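Local structure of nidogen (Mus musculus, 1NPE) at residues M22-A27 / D243-H248; G83-H88 / I127-V132; G134-T139 / E149-D154; T215-N220 / I258-C263; N229-M234 / T251-I256. The protein is a basement-membrane glycoprotein whose six-bladed YWTD beta-propeller domain probably binds laminin and so helps connect the networks of the matrix. All coordinates share one frame; numbering follows the deposited sequence.

Contact 1: residues M22-A27 / D243-H248; sequences MKKTEA and DTFHPH. With CD (cadmium ion), chain G.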
# COMPACT_ATOMS: atom_id res chain seq x y z
N MET A 22 -16.25 0.66 -20.60
CA MET A 22 -15.37 1.79 -20.33
C MET A 22 -15.24 2.68 -21.57
O MET A 22 -14.87 2.19 -22.65
CB MET A 22 -13.96 1.32 -19.95
CG MET A 22 -13.86 0.45 -18.70
SD MET A 22 -12.13 0.19 -18.23
CE MET A 22 -11.73 -1.31 -19.11
N LYS A 23 -15.53 3.97 -21.42
CA LYS A 23 -15.40 4.91 -22.54
C LYS A 23 -13.96 5.42 -22.51
O LYS A 23 -13.68 6.51 -22.03
CB LYS A 23 -16.37 6.08 -22.36
CG LYS A 23 -17.86 5.71 -22.34
CD LYS A 23 -18.44 5.47 -23.74
CE LYS A 23 -18.11 4.09 -24.30
NZ LYS A 23 -18.64 3.90 -25.69
N LYS A 24 -13.05 4.59 -23.02
CA LYS A 24 -11.61 4.90 -23.04
C LYS A 24 -11.21 6.23 -23.67
O LYS A 24 -10.27 6.88 -23.22
CB LYS A 24 -10.84 3.79 -23.75
CG LYS A 24 -11.16 2.39 -23.30
CD LYS A 24 -10.39 1.43 -24.17
CE LYS A 24 -11.11 0.12 -24.28
NZ LYS A 24 -10.41 -0.82 -25.20
N THR A 25 -11.88 6.58 -24.77
CA THR A 25 -11.57 7.82 -25.48
C THR A 25 -12.00 9.07 -24.73
O THR A 25 -11.53 10.17 -25.03
CB THR A 25 -12.24 7.82 -26.87
OG1 THR A 25 -13.65 7.68 -26.73
CG2 THR A 25 -11.69 6.69 -27.72
N GLU A 26 -12.85 8.88 -23.73
CA GLU A 26 -13.37 9.97 -22.91
C GLU A 26 -12.65 10.15 -21.58
O GLU A 26 -13.05 10.97 -20.75
CB GLU A 26 -14.86 9.79 -22.69
CG GLU A 26 -15.66 9.77 -23.99
CD GLU A 26 -17.15 9.64 -23.78
OE1 GLU A 26 -17.63 9.89 -22.65
OE2 GLU A 26 -17.86 9.29 -24.75
N ALA A 27 -11.57 9.39 -21.38
CA ALA A 27 -10.78 9.45 -20.16
C ALA A 27 -10.05 10.79 -20.02
O ALA A 27 -9.19 11.14 -20.84
CB ALA A 27 -9.79 8.30 -20.11
N ASP A 243 -12.35 -6.27 -21.22
CA ASP A 243 -11.68 -5.16 -21.87
C ASP A 243 -10.48 -4.64 -21.06
O ASP A 243 -10.31 -5.00 -19.90
CB ASP A 243 -12.73 -4.04 -22.04
CG ASP A 243 -12.28 -2.92 -22.95
OD1 ASP A 243 -12.98 -1.88 -22.95
OD2 ASP A 243 -11.27 -3.06 -23.68
N THR A 244 -9.63 -3.85 -21.71
CA THR A 244 -8.47 -3.27 -21.04
C THR A 244 -8.29 -1.82 -21.48
O THR A 244 -8.59 -1.47 -22.62
CB THR A 244 -7.15 -4.02 -21.35
OG1 THR A 244 -6.85 -3.92 -22.75
CG2 THR A 244 -7.25 -5.49 -20.96
N PHE A 245 -7.83 -0.98 -20.56
CA PHE A 245 -7.58 0.42 -20.87
C PHE A 245 -6.15 0.78 -20.50
O PHE A 245 -5.76 0.67 -19.34
CB PHE A 245 -8.54 1.34 -20.11
CG PHE A 245 -8.20 2.79 -20.23
CD1 PHE A 245 -8.19 3.42 -21.47
CD2 PHE A 245 -7.87 3.54 -19.11
CE1 PHE A 245 -7.87 4.77 -21.60
CE2 PHE A 245 -7.54 4.89 -19.22
CZ PHE A 245 -7.54 5.51 -20.46
N HIS A 246 -5.38 1.22 -21.49
CA HIS A 246 -4.00 1.64 -21.27
C HIS A 246 -3.95 3.15 -21.33
O HIS A 246 -4.12 3.73 -22.40
CB HIS A 246 -3.08 1.13 -22.38
CG HIS A 246 -2.86 -0.34 -22.39
ND1 HIS A 246 -3.81 -1.23 -22.84
CD2 HIS A 246 -1.78 -1.09 -22.06
CE1 HIS A 246 -3.33 -2.46 -22.80
NE2 HIS A 246 -2.09 -2.40 -22.33
N PRO A 247 -3.77 3.83 -20.18
CA PRO A 247 -3.69 5.29 -20.23
C PRO A 247 -2.41 5.66 -20.99
O PRO A 247 -1.41 4.96 -20.87
CB PRO A 247 -3.61 5.68 -18.76
CG PRO A 247 -3.03 4.46 -18.10
CD PRO A 247 -3.73 3.34 -18.79
N HIS A 248 -2.45 6.73 -21.78
CA HIS A 248 -1.28 7.14 -22.57
C HIS A 248 -0.01 7.32 -21.73
O HIS A 248 1.07 6.90 -22.15
CB HIS A 248 -1.59 8.41 -23.37
CG HIS A 248 -2.53 8.18 -24.52
ND1 HIS A 248 -2.21 7.36 -25.58
CD2 HIS A 248 -3.80 8.59 -24.73
CE1 HIS A 248 -3.25 7.27 -26.39
NE2 HIS A 248 -4.22 8.01 -25.90
CD CD G . 0.17 6.49 -26.34
O HOH W 1 -15.07 -2.20 -20.95
O HOH W 2 0.98 4.89 -24.23

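Contact 2: residues G83-H88 / I127-V132; sequences GIALDH and IVTDPV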
# COMPACT_ATOMS: atom_id res chain seq x y z
N GLY A 83 -5.41 2.30 1.77
CA GLY A 83 -6.75 1.86 1.44
C GLY A 83 -7.70 2.69 2.28
O GLY A 83 -7.39 3.02 3.42
N ILE A 84 -8.83 3.05 1.70
CA ILE A 84 -9.82 3.84 2.41
C ILE A 84 -11.22 3.42 1.98
O ILE A 84 -11.47 3.17 0.80
CB ILE A 84 -9.58 5.37 2.19
CG1 ILE A 84 -10.61 6.20 2.96
CG2 ILE A 84 -9.59 5.72 0.70
CD1 ILE A 84 -10.27 7.68 3.04
N ALA A 85 -12.10 3.24 2.97
CA ALA A 85 -13.49 2.84 2.75
C ALA A 85 -14.42 3.77 3.52
O ALA A 85 -14.02 4.37 4.51
CB ALA A 85 -13.70 1.40 3.18
N LEU A 86 -15.68 3.85 3.09
CA LEU A 86 -16.62 4.75 3.74
C LEU A 86 -17.89 4.11 4.27
O LEU A 86 -18.26 3.02 3.88
CB LEU A 86 -17.02 5.86 2.77
CG LEU A 86 -15.94 6.53 1.93
CD1 LEU A 86 -16.60 7.19 0.75
CD2 LEU A 86 -15.15 7.54 2.75
N ASP A 87 -18.53 4.82 5.19
CA ASP A 87 -19.81 4.44 5.76
C ASP A 87 -20.64 5.65 5.37
O ASP A 87 -20.60 6.68 6.04
CB ASP A 87 -19.74 4.33 7.29
CG ASP A 87 -21.11 4.07 7.94
OD1 ASP A 87 -22.13 3.90 7.22
OD2 ASP A 87 -21.18 4.05 9.18
N HIS A 88 -21.31 5.55 4.22
CA HIS A 88 -22.12 6.65 3.72
C HIS A 88 -23.36 6.93 4.58
O HIS A 88 -23.95 8.01 4.49
CB HIS A 88 -22.50 6.41 2.26
CG HIS A 88 -23.32 5.18 2.04
ND1 HIS A 88 -24.68 5.23 1.79
CD2 HIS A 88 -22.98 3.87 2.03
CE1 HIS A 88 -25.14 4.00 1.64
NE2 HIS A 88 -24.13 3.16 1.78
N ILE A 127 -9.33 -2.39 1.70
CA ILE A 127 -10.37 -2.31 2.72
C ILE A 127 -11.68 -1.78 2.11
O ILE A 127 -11.67 -0.84 1.32
CB ILE A 127 -9.95 -1.45 3.94
CG1 ILE A 127 -11.01 -1.55 5.04
CG2 ILE A 127 -9.76 0.00 3.54
CD1 ILE A 127 -10.62 -0.85 6.33
N VAL A 128 -12.78 -2.44 2.43
CA VAL A 128 -14.10 -2.05 1.93
C VAL A 128 -15.16 -2.20 3.00
O VAL A 128 -14.99 -2.94 3.97
CB VAL A 128 -14.53 -2.92 0.71
CG1 VAL A 128 -13.67 -2.63 -0.50
CG2 VAL A 128 -14.47 -4.41 1.07
N THR A 129 -16.28 -1.52 2.80
CA THR A 129 -17.40 -1.58 3.72
C THR A 129 -18.65 -2.07 3.00
O THR A 129 -18.72 -2.08 1.77
CB THR A 129 -17.78 -0.19 4.26
OG1 THR A 129 -17.93 0.72 3.17
CG2 THR A 129 -16.77 0.33 5.26
N ASP A 130 -19.64 -2.44 3.80
CA ASP A 130 -20.96 -2.87 3.35
C ASP A 130 -21.83 -2.20 4.42
O ASP A 130 -22.32 -2.85 5.34
CB ASP A 130 -21.11 -4.40 3.41
CG ASP A 130 -22.48 -4.87 2.93
OD1 ASP A 130 -23.22 -4.09 2.28
OD2 ASP A 130 -22.83 -6.04 3.20
N PRO A 131 -21.96 -0.87 4.35
CA PRO A 131 -22.73 -0.06 5.29
C PRO A 131 -24.12 -0.56 5.67
O PRO A 131 -24.50 -0.47 6.83
CB PRO A 131 -22.78 1.30 4.62
CG PRO A 131 -21.45 1.34 3.89
CD PRO A 131 -21.43 -0.02 3.26
N VAL A 132 -24.85 -1.10 4.70
CA VAL A 132 -26.20 -1.59 4.99
C VAL A 132 -26.22 -2.77 5.97
O VAL A 132 -27.07 -2.81 6.87
CB VAL A 132 -26.98 -1.92 3.69
CG1 VAL A 132 -28.43 -2.24 4.01
CG2 VAL A 132 -26.92 -0.73 2.72

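Contact 3: residues G134-T139 / E149-D154; sequences GNLYWT and ETSHMD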
# COMPACT_ATOMS: atom_id res chain seq x y z
N GLY A 134 -23.53 -3.55 7.94
CA GLY A 134 -22.59 -3.25 9.00
C GLY A 134 -21.30 -4.05 9.05
O GLY A 134 -20.75 -4.29 10.13
N ASN A 135 -20.78 -4.44 7.89
CA ASN A 135 -19.54 -5.21 7.84
C ASN A 135 -18.34 -4.53 7.19
O ASN A 135 -18.47 -3.77 6.23
CB ASN A 135 -19.80 -6.56 7.18
CG ASN A 135 -20.66 -7.46 8.04
OD1 ASN A 135 -20.36 -7.68 9.23
ND2 ASN A 135 -21.72 -7.98 7.46
N LEU A 136 -17.16 -4.84 7.73
CA LEU A 136 -15.89 -4.31 7.27
C LEU A 136 -15.02 -5.48 6.81
O LEU A 136 -14.99 -6.52 7.47
CB LEU A 136 -15.20 -3.58 8.43
CG LEU A 136 -13.91 -2.80 8.18
CD1 LEU A 136 -14.15 -1.68 7.16
CD2 LEU A 136 -13.42 -2.21 9.48
N TYR A 137 -14.30 -5.29 5.70
CA TYR A 137 -13.43 -6.33 5.15
C TYR A 137 -12.08 -5.73 4.72
O TYR A 137 -12.02 -4.64 4.16
CB TYR A 137 -14.07 -6.98 3.91
CG TYR A 137 -15.48 -7.50 4.11
CD1 TYR A 137 -16.59 -6.70 3.81
CD2 TYR A 137 -15.71 -8.80 4.57
CE1 TYR A 137 -17.89 -7.19 3.96
CE2 TYR A 137 -17.00 -9.29 4.72
CZ TYR A 137 -18.09 -8.48 4.42
OH TYR A 137 -19.37 -8.97 4.59
N TRP A 138 -10.99 -6.47 4.94
CA TRP A 138 -9.68 -5.96 4.53
C TRP A 138 -8.68 -7.06 4.21
O TRP A 138 -8.90 -8.22 4.56
CB TRP A 138 -9.09 -5.04 5.60
CG TRP A 138 -8.72 -5.72 6.89
CD1 TRP A 138 -7.50 -6.25 7.22
CD2 TRP A 138 -9.55 -5.86 8.05
NE1 TRP A 138 -7.53 -6.71 8.52
CE2 TRP A 138 -8.77 -6.49 9.05
CE3 TRP A 138 -10.88 -5.52 8.35
CZ2 TRP A 138 -9.27 -6.77 10.33
CZ3 TRP A 138 -11.38 -5.81 9.62
CH2 TRP A 138 -10.57 -6.43 10.59
N THR A 139 -7.62 -6.68 3.51
CA THR A 139 -6.56 -7.62 3.17
C THR A 139 -5.29 -7.21 3.90
O THR A 139 -5.12 -6.04 4.26
CB THR A 139 -6.22 -7.64 1.65
OG1 THR A 139 -5.52 -6.44 1.30
CG2 THR A 139 -7.48 -7.75 0.82
N GLU A 149 -9.58 -10.47 6.17
CA GLU A 149 -10.30 -10.44 7.44
C GLU A 149 -11.59 -9.65 7.35
O GLU A 149 -11.79 -8.84 6.45
CB GLU A 149 -9.45 -9.81 8.55
CG GLU A 149 -8.18 -10.56 8.93
CD GLU A 149 -7.59 -10.05 10.24
OE1 GLU A 149 -8.07 -10.47 11.32
OE2 GLU A 149 -6.64 -9.24 10.19
N THR A 150 -12.46 -9.90 8.32
CA THR A 150 -13.72 -9.19 8.41
C THR A 150 -14.01 -8.87 9.86
O THR A 150 -13.45 -9.47 10.77
CB THR A 150 -14.90 -10.00 7.81
OG1 THR A 150 -16.06 -9.17 7.77
CG2 THR A 150 -15.23 -11.21 8.67
N SER A 151 -14.87 -7.88 10.06
CA SER A 151 -15.30 -7.49 11.39
C SER A 151 -16.52 -6.61 11.20
O SER A 151 -16.86 -6.24 10.07
CB SER A 151 -14.21 -6.70 12.12
OG SER A 151 -14.20 -5.33 11.73
N HIS A 152 -17.22 -6.33 12.30
CA HIS A 152 -18.36 -5.44 12.24
C HIS A 152 -17.72 -4.06 12.06
O HIS A 152 -16.57 -3.86 12.43
CB HIS A 152 -19.15 -5.46 13.56
CG HIS A 152 -20.00 -6.68 13.78
ND1 HIS A 152 -20.60 -6.95 14.99
CD2 HIS A 152 -20.38 -7.67 12.93
CE1 HIS A 152 -21.33 -8.05 14.87
NE2 HIS A 152 -21.21 -8.50 13.64
N MET A 153 -18.46 -3.11 11.49
CA MET A 153 -17.93 -1.77 11.32
C MET A 153 -17.72 -1.09 12.66
O MET A 153 -16.91 -0.16 12.77
CB MET A 153 -18.85 -0.94 10.42
CG MET A 153 -18.63 -1.24 8.94
SD MET A 153 -19.92 -0.62 7.86
CE MET A 153 -19.61 1.09 7.94
N ASP A 154 -18.40 -1.59 13.70
CA ASP A 154 -18.28 -1.05 15.05
C ASP A 154 -17.03 -1.53 15.81
O ASP A 154 -16.78 -1.11 16.94
CB ASP A 154 -19.56 -1.32 15.88
CG ASP A 154 -19.86 -2.81 16.06
OD1 ASP A 154 -18.92 -3.62 16.20
OD2 ASP A 154 -21.05 -3.18 16.10
O HOH W 3 -18.22 -9.23 9.57

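Contact 4: residues T215-N220 / I258-C263; sequences TSYGKN and IALSQC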
# COMPACT_ATOMS: atom_id res chain seq x y z
N THR A 215 -12.28 -3.03 -7.85
CA THR A 215 -13.59 -2.50 -7.49
C THR A 215 -14.58 -3.26 -8.36
O THR A 215 -14.19 -3.92 -9.33
CB THR A 215 -13.69 -0.97 -7.74
OG1 THR A 215 -14.92 -0.48 -7.19
CG2 THR A 215 -13.64 -0.64 -9.22
N SER A 216 -15.85 -3.22 -7.99
CA SER A 216 -16.84 -3.94 -8.76
C SER A 216 -18.06 -3.12 -9.15
O SER A 216 -18.39 -2.11 -8.52
CB SER A 216 -17.28 -5.21 -8.02
OG SER A 216 -17.86 -4.93 -6.76
N TYR A 217 -18.69 -3.56 -10.23
CA TYR A 217 -19.91 -2.96 -10.75
C TYR A 217 -20.73 -4.11 -11.32
O TYR A 217 -20.58 -4.48 -12.49
CB TYR A 217 -19.60 -1.92 -11.85
CG TYR A 217 -20.80 -1.08 -12.21
CD1 TYR A 217 -21.54 -0.43 -11.21
CD2 TYR A 217 -21.25 -0.99 -13.52
CE1 TYR A 217 -22.69 0.28 -11.51
CE2 TYR A 217 -22.42 -0.27 -13.84
CZ TYR A 217 -23.13 0.36 -12.82
OH TYR A 217 -24.30 1.04 -13.10
N GLY A 218 -21.56 -4.70 -10.46
CA GLY A 218 -22.40 -5.81 -10.85
C GLY A 218 -21.64 -7.11 -11.02
O GLY A 218 -21.02 -7.62 -10.07
N LYS A 219 -21.68 -7.65 -12.23
CA LYS A 219 -21.00 -8.90 -12.58
C LYS A 219 -19.54 -8.67 -13.01
O LYS A 219 -18.76 -9.62 -13.09
CB LYS A 219 -21.77 -9.61 -13.71
CG LYS A 219 -22.18 -8.68 -14.86
CD LYS A 219 -22.72 -9.44 -16.06
CE LYS A 219 -23.97 -10.26 -15.72
NZ LYS A 219 -24.41 -11.10 -16.88
N ASN A 220 -19.19 -7.42 -13.28
CA ASN A 220 -17.84 -7.06 -13.72
C ASN A 220 -16.87 -6.59 -12.63
O ASN A 220 -17.24 -5.87 -11.70
CB ASN A 220 -17.90 -5.98 -14.81
CG ASN A 220 -18.07 -6.56 -16.20
OD1 ASN A 220 -18.39 -7.73 -16.38
ND2 ASN A 220 -17.84 -5.72 -17.21
N ILE A 258 -15.53 3.18 -8.09
CA ILE A 258 -16.60 3.54 -9.01
C ILE A 258 -17.50 4.62 -8.45
O ILE A 258 -18.02 4.50 -7.34
CB ILE A 258 -17.42 2.31 -9.43
CG1 ILE A 258 -16.56 1.40 -10.29
CG2 ILE A 258 -18.66 2.73 -10.21
CD1 ILE A 258 -17.28 0.22 -10.85
N ALA A 259 -17.67 5.70 -9.21
CA ALA A 259 -18.52 6.81 -8.82
C ALA A 259 -19.94 6.54 -9.27
O ALA A 259 -20.28 6.75 -10.44
CB ALA A 259 -18.01 8.11 -9.43
N LEU A 260 -20.78 6.07 -8.36
CA LEU A 260 -22.17 5.78 -8.66
C LEU A 260 -23.01 7.05 -8.67
O LEU A 260 -22.73 7.99 -7.93
CB LEU A 260 -22.74 4.78 -7.64
CG LEU A 260 -22.15 3.38 -7.67
CD1 LEU A 260 -22.66 2.56 -6.51
CD2 LEU A 260 -22.48 2.70 -9.00
N SER A 261 -24.04 7.07 -9.52
CA SER A 261 -24.93 8.22 -9.65
C SER A 261 -25.88 8.35 -8.46
O SER A 261 -26.49 9.40 -8.25
CB SER A 261 -25.74 8.15 -10.95
OG SER A 261 -26.43 6.91 -11.07
N GLN A 262 -26.00 7.27 -7.70
CA GLN A 262 -26.85 7.23 -6.51
C GLN A 262 -26.43 6.02 -5.67
O GLN A 262 -25.78 5.10 -6.18
CB GLN A 262 -28.33 7.11 -6.89
CG GLN A 262 -28.70 5.81 -7.59
CD GLN A 262 -30.20 5.58 -7.68
OE1 GLN A 262 -31.00 6.36 -7.14
NE2 GLN A 262 -30.59 4.49 -8.34
N CYS A 263 -26.79 6.02 -4.39
CA CYS A 263 -26.43 4.93 -3.49
C CYS A 263 -27.10 3.59 -3.84
O CYS A 263 -28.15 3.61 -4.53
CB CYS A 263 -26.74 5.31 -2.03
SG CYS A 263 -25.77 6.71 -1.40

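Contact 5: residues N229-M234 / T251-I256; sequences NSVIAM and TRLYGI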
# COMPACT_ATOMS: atom_id res chain seq x y z
N ASN A 229 0.28 -2.13 -16.78
CA ASN A 229 -0.01 -0.70 -16.72
C ASN A 229 -1.37 -0.39 -17.33
O ASN A 229 -1.49 0.48 -18.19
CB ASN A 229 1.09 0.11 -17.42
CG ASN A 229 2.31 0.30 -16.55
OD1 ASN A 229 2.21 0.80 -15.43
ND2 ASN A 229 3.47 -0.09 -17.06
N SER A 230 -2.39 -1.12 -16.90
CA SER A 230 -3.72 -0.89 -17.42
C SER A 230 -4.83 -1.25 -16.45
O SER A 230 -4.59 -1.89 -15.42
CB SER A 230 -3.92 -1.70 -18.71
OG SER A 230 -4.11 -3.07 -18.43
N VAL A 231 -6.03 -0.79 -16.76
CA VAL A 231 -7.21 -1.09 -15.97
C VAL A 231 -7.88 -2.24 -16.73
O VAL A 231 -8.20 -2.11 -17.91
CB VAL A 231 -8.18 0.11 -15.88
CG1 VAL A 231 -9.45 -0.30 -15.14
CG2 VAL A 231 -7.51 1.28 -15.17
N ILE A 232 -8.06 -3.37 -16.06
CA ILE A 232 -8.64 -4.53 -16.70
C ILE A 232 -10.03 -4.86 -16.17
O ILE A 232 -10.24 -4.92 -14.96
CB ILE A 232 -7.71 -5.76 -16.54
CG1 ILE A 232 -6.31 -5.45 -17.07
CG2 ILE A 232 -8.29 -6.96 -17.27
CD1 ILE A 232 -5.30 -6.55 -16.88
N ALA A 233 -10.97 -5.05 -17.09
CA ALA A 233 -12.35 -5.40 -16.75
C ALA A 233 -12.55 -6.90 -16.95
O ALA A 233 -12.29 -7.43 -18.03
CB ALA A 233 -13.33 -4.61 -17.63
N MET A 234 -12.99 -7.59 -15.90
CA MET A 234 -13.21 -9.03 -15.96
C MET A 234 -14.62 -9.40 -15.53
O MET A 234 -15.17 -8.79 -14.61
CB MET A 234 -12.19 -9.76 -15.07
CG MET A 234 -10.73 -9.62 -15.50
SD MET A 234 -10.25 -10.64 -16.92
CE MET A 234 -8.45 -10.88 -16.60
N THR A 251 2.40 5.34 -16.35
CA THR A 251 2.98 5.31 -15.01
C THR A 251 2.20 4.30 -14.14
O THR A 251 1.14 3.82 -14.54
CB THR A 251 3.00 6.71 -14.34
OG1 THR A 251 1.67 7.16 -14.09
CG2 THR A 251 3.70 7.72 -15.24
N ARG A 252 2.75 3.98 -12.97
CA ARG A 252 2.13 3.02 -12.06
C ARG A 252 0.70 3.38 -11.64
O ARG A 252 0.44 4.47 -11.13
CB ARG A 252 3.00 2.88 -10.81
CG ARG A 252 2.88 1.57 -10.07
CD ARG A 252 3.60 0.47 -10.80
NE ARG A 252 4.60 -0.19 -9.97
CZ ARG A 252 5.41 -1.16 -10.39
NH1 ARG A 252 5.34 -1.58 -11.65
NH2 ARG A 252 6.29 -1.70 -9.57
N LEU A 253 -0.23 2.46 -11.89
CA LEU A 253 -1.63 2.66 -11.51
C LEU A 253 -1.84 2.17 -10.08
O LEU A 253 -1.27 1.16 -9.69
CB LEU A 253 -2.55 1.85 -12.44
CG LEU A 253 -2.57 2.18 -13.94
CD1 LEU A 253 -3.72 1.43 -14.57
CD2 LEU A 253 -2.77 3.66 -14.15
N TYR A 254 -2.68 2.86 -9.31
CA TYR A 254 -2.94 2.44 -7.94
C TYR A 254 -4.41 2.12 -7.65
O TYR A 254 -4.99 1.25 -8.30
CB TYR A 254 -2.36 3.46 -6.95
CG TYR A 254 -0.85 3.56 -7.08
CD1 TYR A 254 -0.03 2.49 -6.72
CD2 TYR A 254 -0.25 4.71 -7.60
CE1 TYR A 254 1.35 2.55 -6.90
CE2 TYR A 254 1.14 4.78 -7.78
CZ TYR A 254 1.93 3.69 -7.43
OH TYR A 254 3.29 3.73 -7.65
N GLY A 255 -4.99 2.78 -6.66
CA GLY A 255 -6.38 2.53 -6.29
C GLY A 255 -7.39 2.75 -7.40
O GLY A 255 -7.13 3.48 -8.36
N ILE A 256 -8.55 2.15 -7.24
CA ILE A 256 -9.62 2.25 -8.21
C ILE A 256 -10.97 2.17 -7.50
O ILE A 256 -11.14 1.39 -6.56
CB ILE A 256 -9.51 1.13 -9.28
CG1 ILE A 256 -10.46 1.39 -10.45
CG2 ILE A 256 -9.77 -0.23 -8.67
CD1 ILE A 256 -10.20 0.49 -11.64

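Contact 1: residues M22-A27 / D243-H248
K24 and D243 meet tip to tip in a salt bridge: NZ of K24 lies 2.8 Å from OD2 of D243, which receives it on its syn lone pair. The lysine chain is extended beyond CG (CD anti, chi2 176°), and its NZ also makes a weak 3.2 Å bond to O of T244. K24 slides past F245 in the opposite direction, with K24 CB 3.5 Å from F245 CD1. A27 CB approaches the same ring at CZ, 3.6 Å away, and M22 SD packs against F245 CB. Two blades of the six-bladed YWTD beta-propeller are joined here, the loop between strands 11-17 and 28-33 meeting edge strand 240-245 of the neighbouring blade, 211-245. In the second shell, D243 OD2 also accepts the N-H of T244, from 50° above the carboxylate plane, and a water bridges D243 OD1 to M22 N. L15 backs M22 and A27, while F6 touches F245. H248 ND1 binds a cadmium ion shared with another protein chain.

Contact 2: residues G83-H88 / I127-V132
I127, P131 and A85 bury the most surface where two beta strands run side by side. Their axes come within 5.6 Å at an angle of only 11°, yet no backbone hydrogen bond links them, so the match rests on side chains. I127 meets the opposite backbone with its CG2 branch, which lies 3.6 Å from C of G83; with CG1 anti to the backbone N (chi1 -173°), CG2 stands between the backbone N and the carbonyl carbon. A85 answers from the other strand. Its CB is 3.5 Å from O of I127 and 3.7 Å from CA of V128, a fit of methyl against backbone, and CG2 of T129 follows at 3.9 Å. The hydroxyl of T129 is directed at O of L86, but the modelled separation is too short for its length to carry weight. Past the strand ends P131 takes over: its CG lies 3.5 Å from CD2 of H88, the two side chains crossing at about a right angle. P131 CB also touches OD1 of D87, an oxygen whose stronger partner is N of G90. Strands 81-87 and 124-130 are the inner strands of adjacent propeller blades. I127 and T129 also touch strand 92-97, the neighbour of 81-87 in its own blade, and strand 135-140 of their own, while L86 and H88 reach back to strand 36-44 of the preceding blade.

Contact 3: residues G134-T139 / E149-D154
Strands 135-140 and 147-152 form an antiparallel hairpin, the second and third strands of a propeller blade, in which L136 pairs with S151 and W138 with E149 as hydrogen-bonded pairs. Y137, W138 and T139 supply the YWT of the signature that names the YWTD fold. N of L136 donates to O of S151 at 2.7 Å, and N of E149 to O of W138 at 2.8 Å. O of L136 accepts twice, from N of S151 and from the hydroxyl of T150, each at 2.9 Å. T150 holds OG1 anti to its backbone N (chi1 -172°), lying beside the Y137 side chain and pointing the same way; a water donates to this OG1 and to OD1 of N135. Beyond them E149 CB sits over one face of W138, 3.8 Å from the centroid of the five-membered ring and 28° off its normal, a CH-pi contact. OG of S151 meets the indole edge, 3.6 Å from CZ3. W138 NE1 makes a weak bond to E149 OE2, which has its stronger partner in R158. The T150 hydroxyl, buried in the sheet, therefore both donates and accepts, and the salt bridge to R158 would favour a charged E149 carboxylate beside the indole.

Contact 4: residues T215-N220 / I258-C263
N of Y217 donates to O of N220 at 3.1 Å, pairing the two ends of a turn whose own bond from N of N220 to O of Y217 is weak; the side chain of Y217 extends across to I258 and L260. That turn, Y217 to N220, is of type II', and G218 fills its second position with a positive phi of 75°. No hydrogen bond links the two segments; they meet through apolar groups. With CD1 anti to CA (chi2 -175°), I258 stays extended and brings CD1 to 3.3 Å from CB of Y217, a close approach, and to 3.5 Å from O of S216. The two side chains cross at about a right angle. Lower on the same isoleucine, CG1 is 3.7 Å from CG2 of T215. Segment 258-263 follows from strand 256-259, which joins strand 2-8 and so completes the last blade of the six-bladed propeller; strand 211-217 is the inner strand of the preceding blade. L260 adds a smaller contact, its CD2 3.5 Å from CE1 of Y217. The phenol OH is hydrogen-bonded to R19, and OG of S216 to T173. After L260 the chain runs on to C263, disulfide-bonded to C45.

Contact 5: residues N229-M234 / T251-I256
T251 meets N229 where the loop after strand 240-245 passes the third strand, 230-235, of the same propeller blade. This loop is the link that carries the chain on to strand 256-259, its closing strand in the last blade. T251 touches the N229 side chain with its backbone carbonyl, although the orientation of that amide is uncertain. N229 itself has a positive phi, 54°, and with S230 fits a G1 beta bulge at the start of its strand. R252 comes next and contributes little to the contact, its backbone N being hydrogen-bonded to an acidic side chain of another protein chain. L253 carries most of the apolar contact: its CD1 presses on the backbone of S230, 3.5 Å from C, and reaches CG2 of V231 at 3.8 Å. The leucine and valine side chains cross at about a right angle, and F6 of strand 2-8 touches both. O of Y254 accepts a hydrogen bond from OG1 of T224, while its side chain packs against an acidic side chain of the other protein chain. With I256 the chain enters strand 256-259 and comes back toward V231. Its CG1 is anti to the backbone N (chi1 -169°), and from there CD1 reaches CG1 of V231, 3.7 Å away.

How the contacts relate
The five contacts sample both sides of a closed six-bladed ring. Contacts 2 and 3 are neighbours, centres about 9 Å apart, sharing the sheet of strands 124-130 and 135-140; both are nested inside the loop closed by contact 1. Contacts 1 and 5, across the chain's centre from them, have centres about 10 Å apart and are probably hydrogen-bonded through adjacent strands 230-235 and 240-245. Contact 5 is nested within contact 4, which it touches where T215 meets I256. H88 of contact 2 touches C263 of contact 4. Contacts 1 and 4 pack the N- and C-terminal parts of the last blade on the preceding one; the ring itself is closed where strand 256-259 pairs with strand 2-8.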